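Local structure of ARO (armadillo repeats only protein) (5EWP) at residues Phe19-Val28 with Ile58-Leu69; Leu195-Leu206 with Leu239-Leu250. The protein is an armadillo-repeat protein that probably serves as a binding scaffold in the translocation of rhoptries and their attachment to the apical pole of the malaria parasite. All coordinates share one frame; numbering follows the deposited sequence.

Contact 1: Phe19-Val28 with Ile58-Leu69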
loop_
_atom_site.group_PDB
_atom_site.type_symbol
_atom_site.label_atom_id
_atom_site.label_comp_id
_atom_site.label_asym_id
_atom_site.label_seq_id
_atom_site.Cartn_x
_atom_site.Cartn_y
_atom_site.Cartn_z
ATOM N N PHE A 19 19.998 13.976 -10.063
ATOM C CA PHE A 19 18.544 13.944 -10.147
ATOM C C PHE A 19 18.032 14.574 -11.443
ATOM O O PHE A 19 17.174 14.006 -12.124
ATOM C CB PHE A 19 17.887 14.654 -8.953
ATOM C CG PHE A 19 16.386 14.622 -9.015
ATOM C CD1 PHE A 19 15.683 13.553 -8.469
ATOM C CD2 PHE A 19 15.679 15.626 -9.679
ATOM C CE1 PHE A 19 14.289 13.497 -8.547
ATOM C CE2 PHE A 19 14.304 15.574 -9.774
ATOM C CZ PHE A 19 13.603 14.497 -9.218
ATOM N N ASP A 20 18.532 15.763 -11.770
ATOM C CA ASP A 20 18.047 16.468 -12.956
ATOM C C ASP A 20 18.310 15.681 -14.225
ATOM O O ASP A 20 17.474 15.643 -15.126
ATOM C CB ASP A 20 18.685 17.858 -13.059
ATOM C CG ASP A 20 18.163 18.803 -12.003
ATOM O OD1 ASP A 20 17.096 18.500 -11.418
ATOM O OD2 ASP A 20 18.802 19.855 -11.767
ATOM N N LYS A 21 19.466 15.037 -14.287
ATOM C CA LYS A 21 19.800 14.234 -15.455
ATOM C C LYS A 21 18.940 12.974 -15.507
ATOM O O LYS A 21 18.430 12.602 -16.567
ATOM C CB LYS A 21 21.288 13.880 -15.456
ATOM C CG LYS A 21 21.748 13.137 -16.713
ATOM C CD LYS A 21 23.237 12.873 -16.681
ATOM C CE LYS A 21 23.710 12.160 -17.941
ATOM N NZ LYS A 21 23.171 10.773 -18.026
ATOM N N ALA A 22 18.772 12.315 -14.364
ATOM C CA ALA A 22 17.925 11.131 -14.308
ATOM C C ALA A 22 16.495 11.467 -14.741
ATOM O O ALA A 22 15.844 10.674 -15.421
ATOM C CB ALA A 22 17.945 10.526 -12.913
ATOM N N TYR A 23 16.026 12.655 -14.365
ATOM C CA TYR A 23 14.675 13.104 -14.687
ATOM C C TYR A 23 14.489 13.300 -16.195
ATOM O O TYR A 23 13.510 12.819 -16.785
ATOM C CB TYR A 23 14.358 14.402 -13.940
ATOM C CG TYR A 23 12.967 14.943 -14.189
ATOM C CD1 TYR A 23 11.890 14.532 -13.408
ATOM C CD2 TYR A 23 12.727 15.867 -15.203
ATOM C CE1 TYR A 23 10.619 15.020 -13.626
ATOM C CE2 TYR A 23 11.456 16.360 -15.429
ATOM C CZ TYR A 23 10.406 15.932 -14.635
ATOM O OH TYR A 23 9.138 16.421 -14.848
ATOM N N ASP A 24 15.417 14.025 -16.807
ATOM C CA ASP A 24 15.408 14.221 -18.258
ATOM C C ASP A 24 15.413 12.899 -19.023
ATOM O O ASP A 24 14.868 12.818 -20.118
ATOM C CB ASP A 24 16.608 15.065 -18.708
ATOM C CG ASP A 24 16.584 16.469 -18.144
ATOM O OD1 ASP A 24 15.482 16.989 -17.847
ATOM O OD2 ASP A 24 17.678 17.059 -18.002
ATOM N N GLU A 25 16.026 11.864 -18.451
ATOM C CA GLU A 25 16.240 10.622 -19.191
ATOM C C GLU A 25 15.445 9.403 -18.700
ATOM O O GLU A 25 15.684 8.290 -19.177
ATOM C CB GLU A 25 17.733 10.277 -19.173
ATOM C CG GLU A 25 18.623 11.373 -19.760
ATOM C CD GLU A 25 20.110 11.118 -19.561
ATOM O OE1 GLU A 25 20.481 10.094 -18.951
ATOM O OE2 GLU A 25 20.916 11.952 -20.024
ATOM N N ASN A 26 14.489 9.608 -17.794
ATOM C CA ASN A 26 13.788 8.495 -17.132
ATOM C C ASN A 26 14.733 7.393 -16.682
ATOM O O ASN A 26 14.465 6.202 -16.876
ATOM C CB ASN A 26 12.722 7.893 -18.050
ATOM C CG ASN A 26 11.596 8.853 -18.346
ATOM O OD1 ASN A 26 11.050 9.484 -17.445
ATOM N ND2 ASN A 26 11.241 8.975 -19.621
ATOM N N ASP A 27 15.841 7.795 -16.072
ATOM C CA ASP A 27 16.865 6.860 -15.641
ATOM C C ASP A 27 16.438 6.159 -14.352
ATOM O O ASP A 27 16.666 6.665 -13.238
ATOM C CB ASP A 27 18.193 7.591 -15.443
ATOM C CG ASP A 27 19.374 6.648 -15.331
ATOM O OD1 ASP A 27 19.188 5.468 -14.972
ATOM O OD2 ASP A 27 20.511 7.103 -15.565
ATOM N N VAL A 28 15.809 5.000 -14.513
ATOM C CA VAL A 28 15.285 4.235 -13.389
ATOM C C VAL A 28 16.374 3.856 -12.389
ATOM O O VAL A 28 16.214 4.084 -11.191
ATOM C CB VAL A 28 14.554 2.958 -13.879
ATOM C CG1 VAL A 28 14.250 2.036 -12.712
ATOM C CG2 VAL A 28 13.280 3.341 -14.595
ATOM N N ILE A 58 16.327 14.947 -1.938
ATOM C CA ILE A 58 16.443 14.313 -3.244
ATOM C C ILE A 58 16.039 12.833 -3.148
ATOM O O ILE A 58 15.440 12.278 -4.073
ATOM C CB ILE A 58 17.878 14.459 -3.799
ATOM C CG1 ILE A 58 18.117 15.900 -4.239
ATOM C CG2 ILE A 58 18.124 13.522 -4.966
ATOM C CD1 ILE A 58 17.257 16.316 -5.408
ATOM N N GLY A 59 16.345 12.208 -2.016
ATOM C CA GLY A 59 15.975 10.814 -1.790
ATOM C C GLY A 59 14.476 10.576 -1.889
ATOM O O GLY A 59 14.015 9.702 -2.625
ATOM N N ALA A 60 13.693 11.360 -1.153
ATOM C CA ALA A 60 12.244 11.214 -1.224
ATOM C C ALA A 60 11.695 11.632 -2.593
ATOM O O ALA A 60 10.716 11.067 -3.080
ATOM C CB ALA A 60 11.581 12.014 -0.124
ATOM N N LEU A 61 12.322 12.628 -3.209
ATOM C CA LEU A 61 11.888 13.089 -4.518
ATOM C C LEU A 61 12.112 12.018 -5.593
ATOM O O LEU A 61 11.312 11.854 -6.516
ATOM C CB LEU A 61 12.636 14.359 -4.881
ATOM C CG LEU A 61 12.148 15.092 -6.127
ATOM C CD1 LEU A 61 10.697 15.519 -5.988
ATOM C CD2 LEU A 61 13.061 16.285 -6.362
ATOM N N SER A 62 13.218 11.293 -5.459
ATOM C CA SER A 62 13.562 10.226 -6.394
ATOM C C SER A 62 12.576 9.072 -6.250
ATOM O O SER A 62 12.108 8.521 -7.243
ATOM C CB SER A 62 14.993 9.758 -6.149
ATOM O OG SER A 62 15.925 10.801 -6.436
ATOM N N ALA A 63 12.249 8.724 -5.010
ATOM C CA ALA A 63 11.230 7.711 -4.744
ATOM C C ALA A 63 9.899 8.136 -5.374
ATOM O O ALA A 63 9.171 7.306 -5.924
ATOM C CB ALA A 63 11.076 7.478 -3.241
ATOM N N THR A 64 9.589 9.434 -5.304
ATOM C CA THR A 64 8.355 9.931 -5.897
ATOM C C THR A 64 8.378 9.805 -7.439
ATOM O O THR A 64 7.394 9.403 -8.044
ATOM C CB THR A 64 8.090 11.385 -5.476
ATOM O OG1 THR A 64 8.066 11.452 -4.041
ATOM C CG2 THR A 64 6.765 11.857 -6.027
ATOM N N GLN A 65 9.500 10.120 -8.078
ATOM C CA GLN A 65 9.560 9.979 -9.534
ATOM C C GLN A 65 9.426 8.517 -9.941
ATOM O O GLN A 65 8.822 8.211 -10.973
ATOM C CB GLN A 65 10.858 10.546 -10.103
ATOM C CG GLN A 65 11.038 12.055 -9.849
ATOM C CD GLN A 65 9.890 12.910 -10.386
ATOM O OE1 GLN A 65 9.525 13.910 -9.773
ATOM N NE2 GLN A 65 9.327 12.524 -11.527
ATOM N N LEU A 66 9.988 7.617 -9.134
ATOM C CA LEU A 66 9.860 6.181 -9.410
ATOM C C LEU A 66 8.396 5.751 -9.284
ATOM O O LEU A 66 7.897 4.964 -10.098
ATOM C CB LEU A 66 10.752 5.365 -8.467
ATOM C CG LEU A 66 12.244 5.425 -8.804
ATOM C CD1 LEU A 66 13.120 4.912 -7.651
ATOM C CD2 LEU A 66 12.557 4.681 -10.113
ATOM N N ALA A 67 7.700 6.292 -8.287
ATOM C CA ALA A 67 6.278 6.007 -8.119
ATOM C C ALA A 67 5.473 6.483 -9.333
ATOM O O ALA A 67 4.532 5.823 -9.775
ATOM C CB ALA A 67 5.756 6.651 -6.851
ATOM N N ILE A 68 5.847 7.639 -9.864
ATOM C CA ILE A 68 5.186 8.177 -11.045
ATOM C C ILE A 68 5.382 7.247 -12.230
ATOM O O ILE A 68 4.427 6.929 -12.945
ATOM C CB ILE A 68 5.701 9.609 -11.353
ATOM C CG1 ILE A 68 5.189 10.559 -10.276
ATOM C CG2 ILE A 68 5.239 10.060 -12.725
ATOM C CD1 ILE A 68 5.844 11.954 -10.302
ATOM N N LEU A 69 6.605 6.766 -12.414
ATOM C CA LEU A 69 6.868 5.833 -13.500
ATOM C C LEU A 69 6.075 4.546 -13.301
ATOM O O LEU A 69 5.518 3.995 -14.263
ATOM C CB LEU A 69 8.361 5.539 -13.612
ATOM C CG LEU A 69 9.253 6.727 -13.983
ATOM C CD1 LEU A 69 10.720 6.314 -14.024
ATOM C CD2 LEU A 69 8.807 7.331 -15.313
#
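Phe19 is the knob of this contact, set into a hole made by Ile58, Leu61, Ser62 and Gln65 on the neighbouring helix. The two helical pieces run almost parallel, 6° between their directions and 11.5 Å between axes; CB of Phe19 already points at the partner helix, and with CG anti to the backbone N (chi1 -179°) the ring extends across the gap. Leu61 supplies a CH-pi contact: its CD2 lies over one face, off centre, 3.4 Å from Phe19 CZ. Ile58 CD1 packs on Phe19 CB, and Gln65 CG comes within 3.6 Å of Phe19 CZ. The remaining apolar contacts gather beyond the helix end, where Val28 splits its methyls, CG1 toward Leu66 CD2 and CG2 4.0 Å from Leu69 CD1. Phe31 of helix 28-34 also meets the Phe19 ring and touches Leu66.

The polar side chains meet the edges of the two rings. Ser62 OG sits near the plane of the Phe19 ring, 3.4 Å from CD1, while bonding back to Ile58 O at 2.8 Å. Gln65 NE2 approaches the edge of the Tyr23 ring, 3.5 Å from CE1, with amide and ring planes 78° apart. At Asn26, where a Schellman motif ends the helix, the side-chain OD1 lies 3.8 Å from Leu69 CD2. Cohesion between 19-28 and 58-69 therefore rests on shape and burial, while the serine hydroxyl satisfies itself within its own helix.

Contact 2: Leu195-Leu206 with Leu239-Leu250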
loop_
_atom_site.group_PDB
_atom_site.type_symbol
_atom_site.label_atom_id
_atom_site.label_comp_id
_atom_site.label_asym_id
_atom_site.label_seq_id
_atom_site.Cartn_x
_atom_site.Cartn_y
_atom_site.Cartn_z
ATOM N N LEU A 195 -15.262 -0.506 2.270
ATOM C CA LEU A 195 -15.711 -1.412 1.227
ATOM C C LEU A 195 -14.542 -2.219 0.677
ATOM O O LEU A 195 -14.666 -3.426 0.451
ATOM C CB LEU A 195 -16.411 -0.644 0.111
ATOM C CG LEU A 195 -16.952 -1.506 -1.033
ATOM C CD1 LEU A 195 -17.740 -2.690 -0.515
ATOM C CD2 LEU A 195 -17.838 -0.648 -1.916
ATOM N N GLU A 196 -13.403 -1.559 0.475
ATOM C CA GLU A 196 -12.223 -2.266 -0.032
ATOM C C GLU A 196 -11.761 -3.327 0.966
ATOM O O GLU A 196 -11.378 -4.434 0.581
ATOM C CB GLU A 196 -11.094 -1.278 -0.349
ATOM C CG GLU A 196 -11.430 -0.343 -1.505
ATOM C CD GLU A 196 -10.388 0.739 -1.732
ATOM O OE1 GLU A 196 -9.357 0.752 -1.018
ATOM O OE2 GLU A 196 -10.609 1.589 -2.622
ATOM N N ALA A 197 -11.842 -3.002 2.252
ATOM C CA ALA A 197 -11.430 -3.935 3.288
ATOM C C ALA A 197 -12.322 -5.186 3.313
ATOM O O ALA A 197 -11.847 -6.272 3.604
ATOM C CB ALA A 197 -11.427 -3.238 4.658
ATOM N N ILE A 198 -13.606 -5.036 3.003
ATOM C CA ILE A 198 -14.492 -6.190 2.881
ATOM C C ILE A 198 -13.943 -7.127 1.812
ATOM O O ILE A 198 -13.800 -8.329 2.028
ATOM C CB ILE A 198 -15.921 -5.788 2.500
ATOM C CG1 ILE A 198 -16.585 -5.031 3.647
ATOM C CG2 ILE A 198 -16.754 -7.032 2.155
ATOM C CD1 ILE A 198 -17.915 -4.415 3.267
ATOM N N TYR A 199 -13.612 -6.557 0.664
ATOM C CA TYR A 199 -13.077 -7.354 -0.439
ATOM C C TYR A 199 -11.728 -7.973 -0.092
ATOM O O TYR A 199 -11.420 -9.085 -0.512
ATOM C CB TYR A 199 -12.970 -6.499 -1.696
ATOM C CG TYR A 199 -14.303 -6.001 -2.205
ATOM C CD1 TYR A 199 -15.462 -6.766 -2.074
ATOM C CD2 TYR A 199 -14.402 -4.759 -2.819
ATOM C CE1 TYR A 199 -16.685 -6.296 -2.549
ATOM C CE2 TYR A 199 -15.610 -4.287 -3.292
ATOM C CZ TYR A 199 -16.743 -5.048 -3.157
ATOM O OH TYR A 199 -17.927 -4.537 -3.637
ATOM N N HIS A 200 -10.904 -7.247 0.660
ATOM C CA HIS A 200 -9.624 -7.803 1.075
ATOM C C HIS A 200 -9.822 -9.034 1.966
ATOM O O HIS A 200 -9.122 -10.035 1.822
ATOM C CB HIS A 200 -8.782 -6.749 1.814
ATOM C CG HIS A 200 -8.416 -5.557 0.980
ATOM N ND1 HIS A 200 -8.333 -5.602 -0.398
ATOM C CD2 HIS A 200 -8.118 -4.279 1.334
ATOM C CE1 HIS A 200 -7.987 -4.409 -0.854
ATOM N NE2 HIS A 200 -7.857 -3.588 0.175
ATOM N N LEU A 201 -10.762 -8.945 2.904
ATOM C CA LEU A 201 -11.038 -10.052 3.808
ATOM C C LEU A 201 -11.548 -11.280 3.054
ATOM O O LEU A 201 -11.130 -12.400 3.335
ATOM C CB LEU A 201 -12.044 -9.618 4.876
ATOM C CG LEU A 201 -11.458 -8.647 5.906
ATOM C CD1 LEU A 201 -12.568 -7.984 6.729
ATOM C CD2 LEU A 201 -10.455 -9.366 6.808
ATOM N N GLU A 202 -12.425 -11.062 2.080
ATOM C CA GLU A 202 -12.882 -12.154 1.234
ATOM C C GLU A 202 -11.708 -12.804 0.502
ATOM O O GLU A 202 -11.617 -14.036 0.435
ATOM C CB GLU A 202 -13.924 -11.659 0.229
ATOM C CG GLU A 202 -15.263 -11.304 0.854
ATOM C CD GLU A 202 -16.308 -10.920 -0.179
ATOM O OE1 GLU A 202 -15.934 -10.320 -1.210
ATOM O OE2 GLU A 202 -17.505 -11.215 0.042
ATOM N N ASP A 203 -10.807 -11.980 -0.036
ATOM C CA ASP A 203 -9.658 -12.493 -0.776
ATOM C C ASP A 203 -8.698 -13.273 0.107
ATOM O O ASP A 203 -7.991 -14.169 -0.364
ATOM C CB ASP A 203 -8.923 -11.343 -1.478
ATOM C CG ASP A 203 -9.726 -10.779 -2.639
ATOM O OD1 ASP A 203 -10.759 -11.397 -2.996
ATOM O OD2 ASP A 203 -9.333 -9.744 -3.209
ATOM N N PHE A 204 -8.675 -12.927 1.386
ATOM C CA PHE A 204 -7.908 -13.670 2.375
ATOM C C PHE A 204 -8.541 -15.043 2.617
ATOM O O PHE A 204 -7.851 -16.056 2.661
ATOM C CB PHE A 204 -7.840 -12.892 3.697
ATOM C CG PHE A 204 -7.015 -13.560 4.759
ATOM C CD1 PHE A 204 -5.636 -13.445 4.753
ATOM C CD2 PHE A 204 -7.618 -14.281 5.775
ATOM C CE1 PHE A 204 -4.859 -14.056 5.735
ATOM C CE2 PHE A 204 -6.860 -14.882 6.768
ATOM C CZ PHE A 204 -5.475 -14.778 6.750
ATOM N N ILE A 205 -9.857 -15.060 2.784
ATOM C CA ILE A 205 -10.564 -16.291 3.139
ATOM C C ILE A 205 -10.553 -17.278 1.979
ATOM O O ILE A 205 -10.427 -18.484 2.190
ATOM C CB ILE A 205 -12.025 -16.000 3.555
ATOM C CG1 ILE A 205 -12.061 -15.209 4.867
ATOM C CG2 ILE A 205 -12.840 -17.302 3.688
ATOM C CD1 ILE A 205 -13.378 -14.508 5.112
ATOM N N LEU A 206 -10.666 -16.761 0.759
ATOM C CA LEU A 206 -10.831 -17.604 -0.421
ATOM C C LEU A 206 -9.526 -17.886 -1.155
ATOM O O LEU A 206 -8.678 -17.006 -1.305
ATOM C CB LEU A 206 -11.822 -16.955 -1.387
ATOM C CG LEU A 206 -13.192 -16.650 -0.785
ATOM C CD1 LEU A 206 -14.034 -15.803 -1.733
ATOM C CD2 LEU A 206 -13.903 -17.951 -0.414
ATOM N N LEU A 239 -22.027 -1.007 -0.397
ATOM C CA LEU A 239 -21.404 -1.295 0.886
ATOM C C LEU A 239 -22.308 -2.166 1.758
ATOM O O LEU A 239 -21.843 -3.102 2.407
ATOM C CB LEU A 239 -21.058 0.005 1.621
ATOM C CG LEU A 239 -20.491 -0.171 3.034
ATOM C CD1 LEU A 239 -19.222 -1.034 3.045
ATOM C CD2 LEU A 239 -20.248 1.185 3.658
ATOM N N ALA A 240 -23.605 -1.886 1.737
ATOM C CA ALA A 240 -24.554 -2.610 2.573
ATOM C C ALA A 240 -24.688 -4.047 2.096
ATOM O O ALA A 240 -24.712 -4.988 2.899
ATOM C CB ALA A 240 -25.890 -1.921 2.566
ATOM N N GLU A 241 -24.779 -4.213 0.778
ATOM C CA GLU A 241 -24.809 -5.543 0.183
ATOM C C GLU A 241 -23.531 -6.346 0.426
ATOM O O GLU A 241 -23.607 -7.515 0.800
ATOM C CB GLU A 241 -25.081 -5.430 -1.329
ATOM N N ALA A 242 -22.372 -5.725 0.210
ATOM C CA ALA A 242 -21.091 -6.406 0.386
ATOM C C ALA A 242 -20.915 -6.850 1.832
ATOM O O ALA A 242 -20.459 -7.968 2.105
ATOM C CB ALA A 242 -19.939 -5.506 -0.039
ATOM N N SER A 243 -21.309 -5.970 2.749
ATOM C CA SER A 243 -21.233 -6.250 4.180
ATOM C C SER A 243 -22.123 -7.419 4.542
ATOM O O SER A 243 -21.717 -8.318 5.279
ATOM C CB SER A 243 -21.631 -5.020 4.993
ATOM O OG SER A 243 -21.030 -3.848 4.468
ATOM N N ASN A 244 -23.339 -7.405 4.007
ATOM C CA ASN A 244 -24.267 -8.508 4.205
ATOM C C ASN A 244 -23.684 -9.829 3.721
ATOM O O ASN A 244 -23.761 -10.839 4.420
ATOM C CB ASN A 244 -25.595 -8.228 3.496
ATOM C CG ASN A 244 -26.717 -9.132 3.980
ATOM O OD1 ASN A 244 -26.778 -9.492 5.158
ATOM N ND2 ASN A 244 -27.613 -9.501 3.071
ATOM N N VAL A 245 -23.089 -9.808 2.530
ATOM C CA VAL A 245 -22.514 -11.008 1.924
ATOM C C VAL A 245 -21.397 -11.634 2.764
ATOM O O VAL A 245 -21.407 -12.845 3.009
ATOM C CB VAL A 245 -21.966 -10.710 0.515
ATOM C CG1 VAL A 245 -21.172 -11.894 -0.017
ATOM C CG2 VAL A 245 -23.108 -10.365 -0.434
ATOM N N LEU A 246 -20.440 -10.822 3.209
ATOM C CA LEU A 246 -19.350 -11.355 4.019
ATOM C C LEU A 246 -19.867 -11.794 5.378
ATOM O O LEU A 246 -19.415 -12.804 5.919
ATOM C CB LEU A 246 -18.225 -10.329 4.182
ATOM C CG LEU A 246 -17.030 -10.742 5.054
ATOM C CD1 LEU A 246 -16.433 -12.074 4.625
ATOM C CD2 LEU A 246 -15.959 -9.656 5.043
ATOM N N LEU A 247 -20.821 -11.037 5.917
ATOM C CA LEU A 247 -21.415 -11.347 7.214
ATOM C C LEU A 247 -22.021 -12.749 7.215
ATOM O O LEU A 247 -21.739 -13.555 8.103
ATOM C CB LEU A 247 -22.482 -10.311 7.572
ATOM C CG LEU A 247 -22.997 -10.293 9.009
ATOM C CD1 LEU A 247 -21.850 -10.268 10.004
ATOM C CD2 LEU A 247 -23.918 -9.105 9.216
ATOM N N LEU A 248 -22.831 -13.035 6.197
ATOM C CA LEU A 248 -23.444 -14.349 6.028
ATOM C C LEU A 248 -22.408 -15.469 6.011
ATOM O O LEU A 248 -22.655 -16.560 6.524
ATOM C CB LEU A 248 -24.267 -14.394 4.737
ATOM C CG LEU A 248 -25.469 -13.451 4.643
ATOM C CD1 LEU A 248 -26.185 -13.621 3.306
ATOM C CD2 LEU A 248 -26.422 -13.665 5.810
ATOM N N ARG A 249 -21.255 -15.203 5.404
ATOM C CA ARG A 249 -20.203 -16.203 5.309
ATOM C C ARG A 249 -19.619 -16.543 6.673
ATOM O O ARG A 249 -19.253 -17.690 6.935
ATOM C CB ARG A 249 -19.091 -15.720 4.369
ATOM C CG ARG A 249 -18.101 -16.793 3.996
ATOM C CD ARG A 249 -16.923 -16.251 3.196
ATOM N NE ARG A 249 -17.280 -15.841 1.835
ATOM C CZ ARG A 249 -17.402 -16.674 0.803
ATOM N NH1 ARG A 249 -17.243 -17.979 0.978
ATOM N NH2 ARG A 249 -17.717 -16.209 -0.399
ATOM N N LEU A 250 -19.528 -15.534 7.533
ATOM C CA LEU A 250 -18.903 -15.683 8.844
ATOM C C LEU A 250 -19.883 -16.158 9.904
ATOM O O LEU A 250 -19.476 -16.661 10.950
ATOM C CB LEU A 250 -18.286 -14.353 9.290
ATOM C CG LEU A 250 -17.200 -13.763 8.389
ATOM C CD1 LEU A 250 -16.847 -12.347 8.846
ATOM C CD2 LEU A 250 -15.969 -14.653 8.390
HETATM O O HOH W 1 -18.918 -8.956 0.049
HETATM O O HOH W 2 -17.505 -13.368 -1.629
#
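Leu195 starts the contact by placing CD1 3.6 Å from Ala242 CB, while its CB lies near Leu239 CD1. Ile198, one turn on, is a knob among Leu239, Ala242, Ser243 and Leu246: its CD1 reaches Leu239 CD1 at 3.6 Å, the two side chains crossing at about a right angle, and its CG2 lies beside Leu246 CD2. Tyr199 adds a marginal touch of CE1 on Ala242 CB. Leu201 CB then meets Leu246 CD2 at 3.9 Å. Leu246 is the reciprocal knob, held by Ile198, Leu201, Glu202 and Ile205; with CG anti to its N (chi1 178°), it sends CD2 to Leu201 and CD1 to Glu202 and Ile205.

The side chains of Glu202 and Leu246 slide past each other in opposite directions, and Glu202 OE2 lies 3.7 Å from Val245 CG1. Two waters donate to this oxygen: one, 2.7 Å from Glu202 OE2, also donates to Ala242 O; the other donates only weakly to OE2 and accepts from Arg249 NH2. Ile205 CD1 touches both Leu246 CD1 and Leu250 CD2. Leu206 closes the series with CD2 over one face of the Arg249 guanidinium, 3.6 Å from NH1, which is salt-bridged to Glu211. Reciprocal knobs-into-holes between helices running the same way, their segment axes 9.9 Å apart at 27°, are consistent with the side-by-side helix packing of an armadillo solenoid, here at its C-terminal end.

Contact 1 and contact 2 lie near the two ends of the elongated helical array, on opposite sides of the chain's centre, with their own centres 38 Å apart and their nearest atoms about 17 Å apart. They follow in series along the chain, and the helices from 77-84 to 171-177 fall between them in sequence. Each joins helices that run in roughly the same direction, but contact 2 is the closer and larger interface, burying 588 Å² against 427 Å². Contact 1 is the more enclosed; contact 2 keeps bound water at one margin. Neither contact surrounds a ligand; both are helix packing within the armadillo-type array.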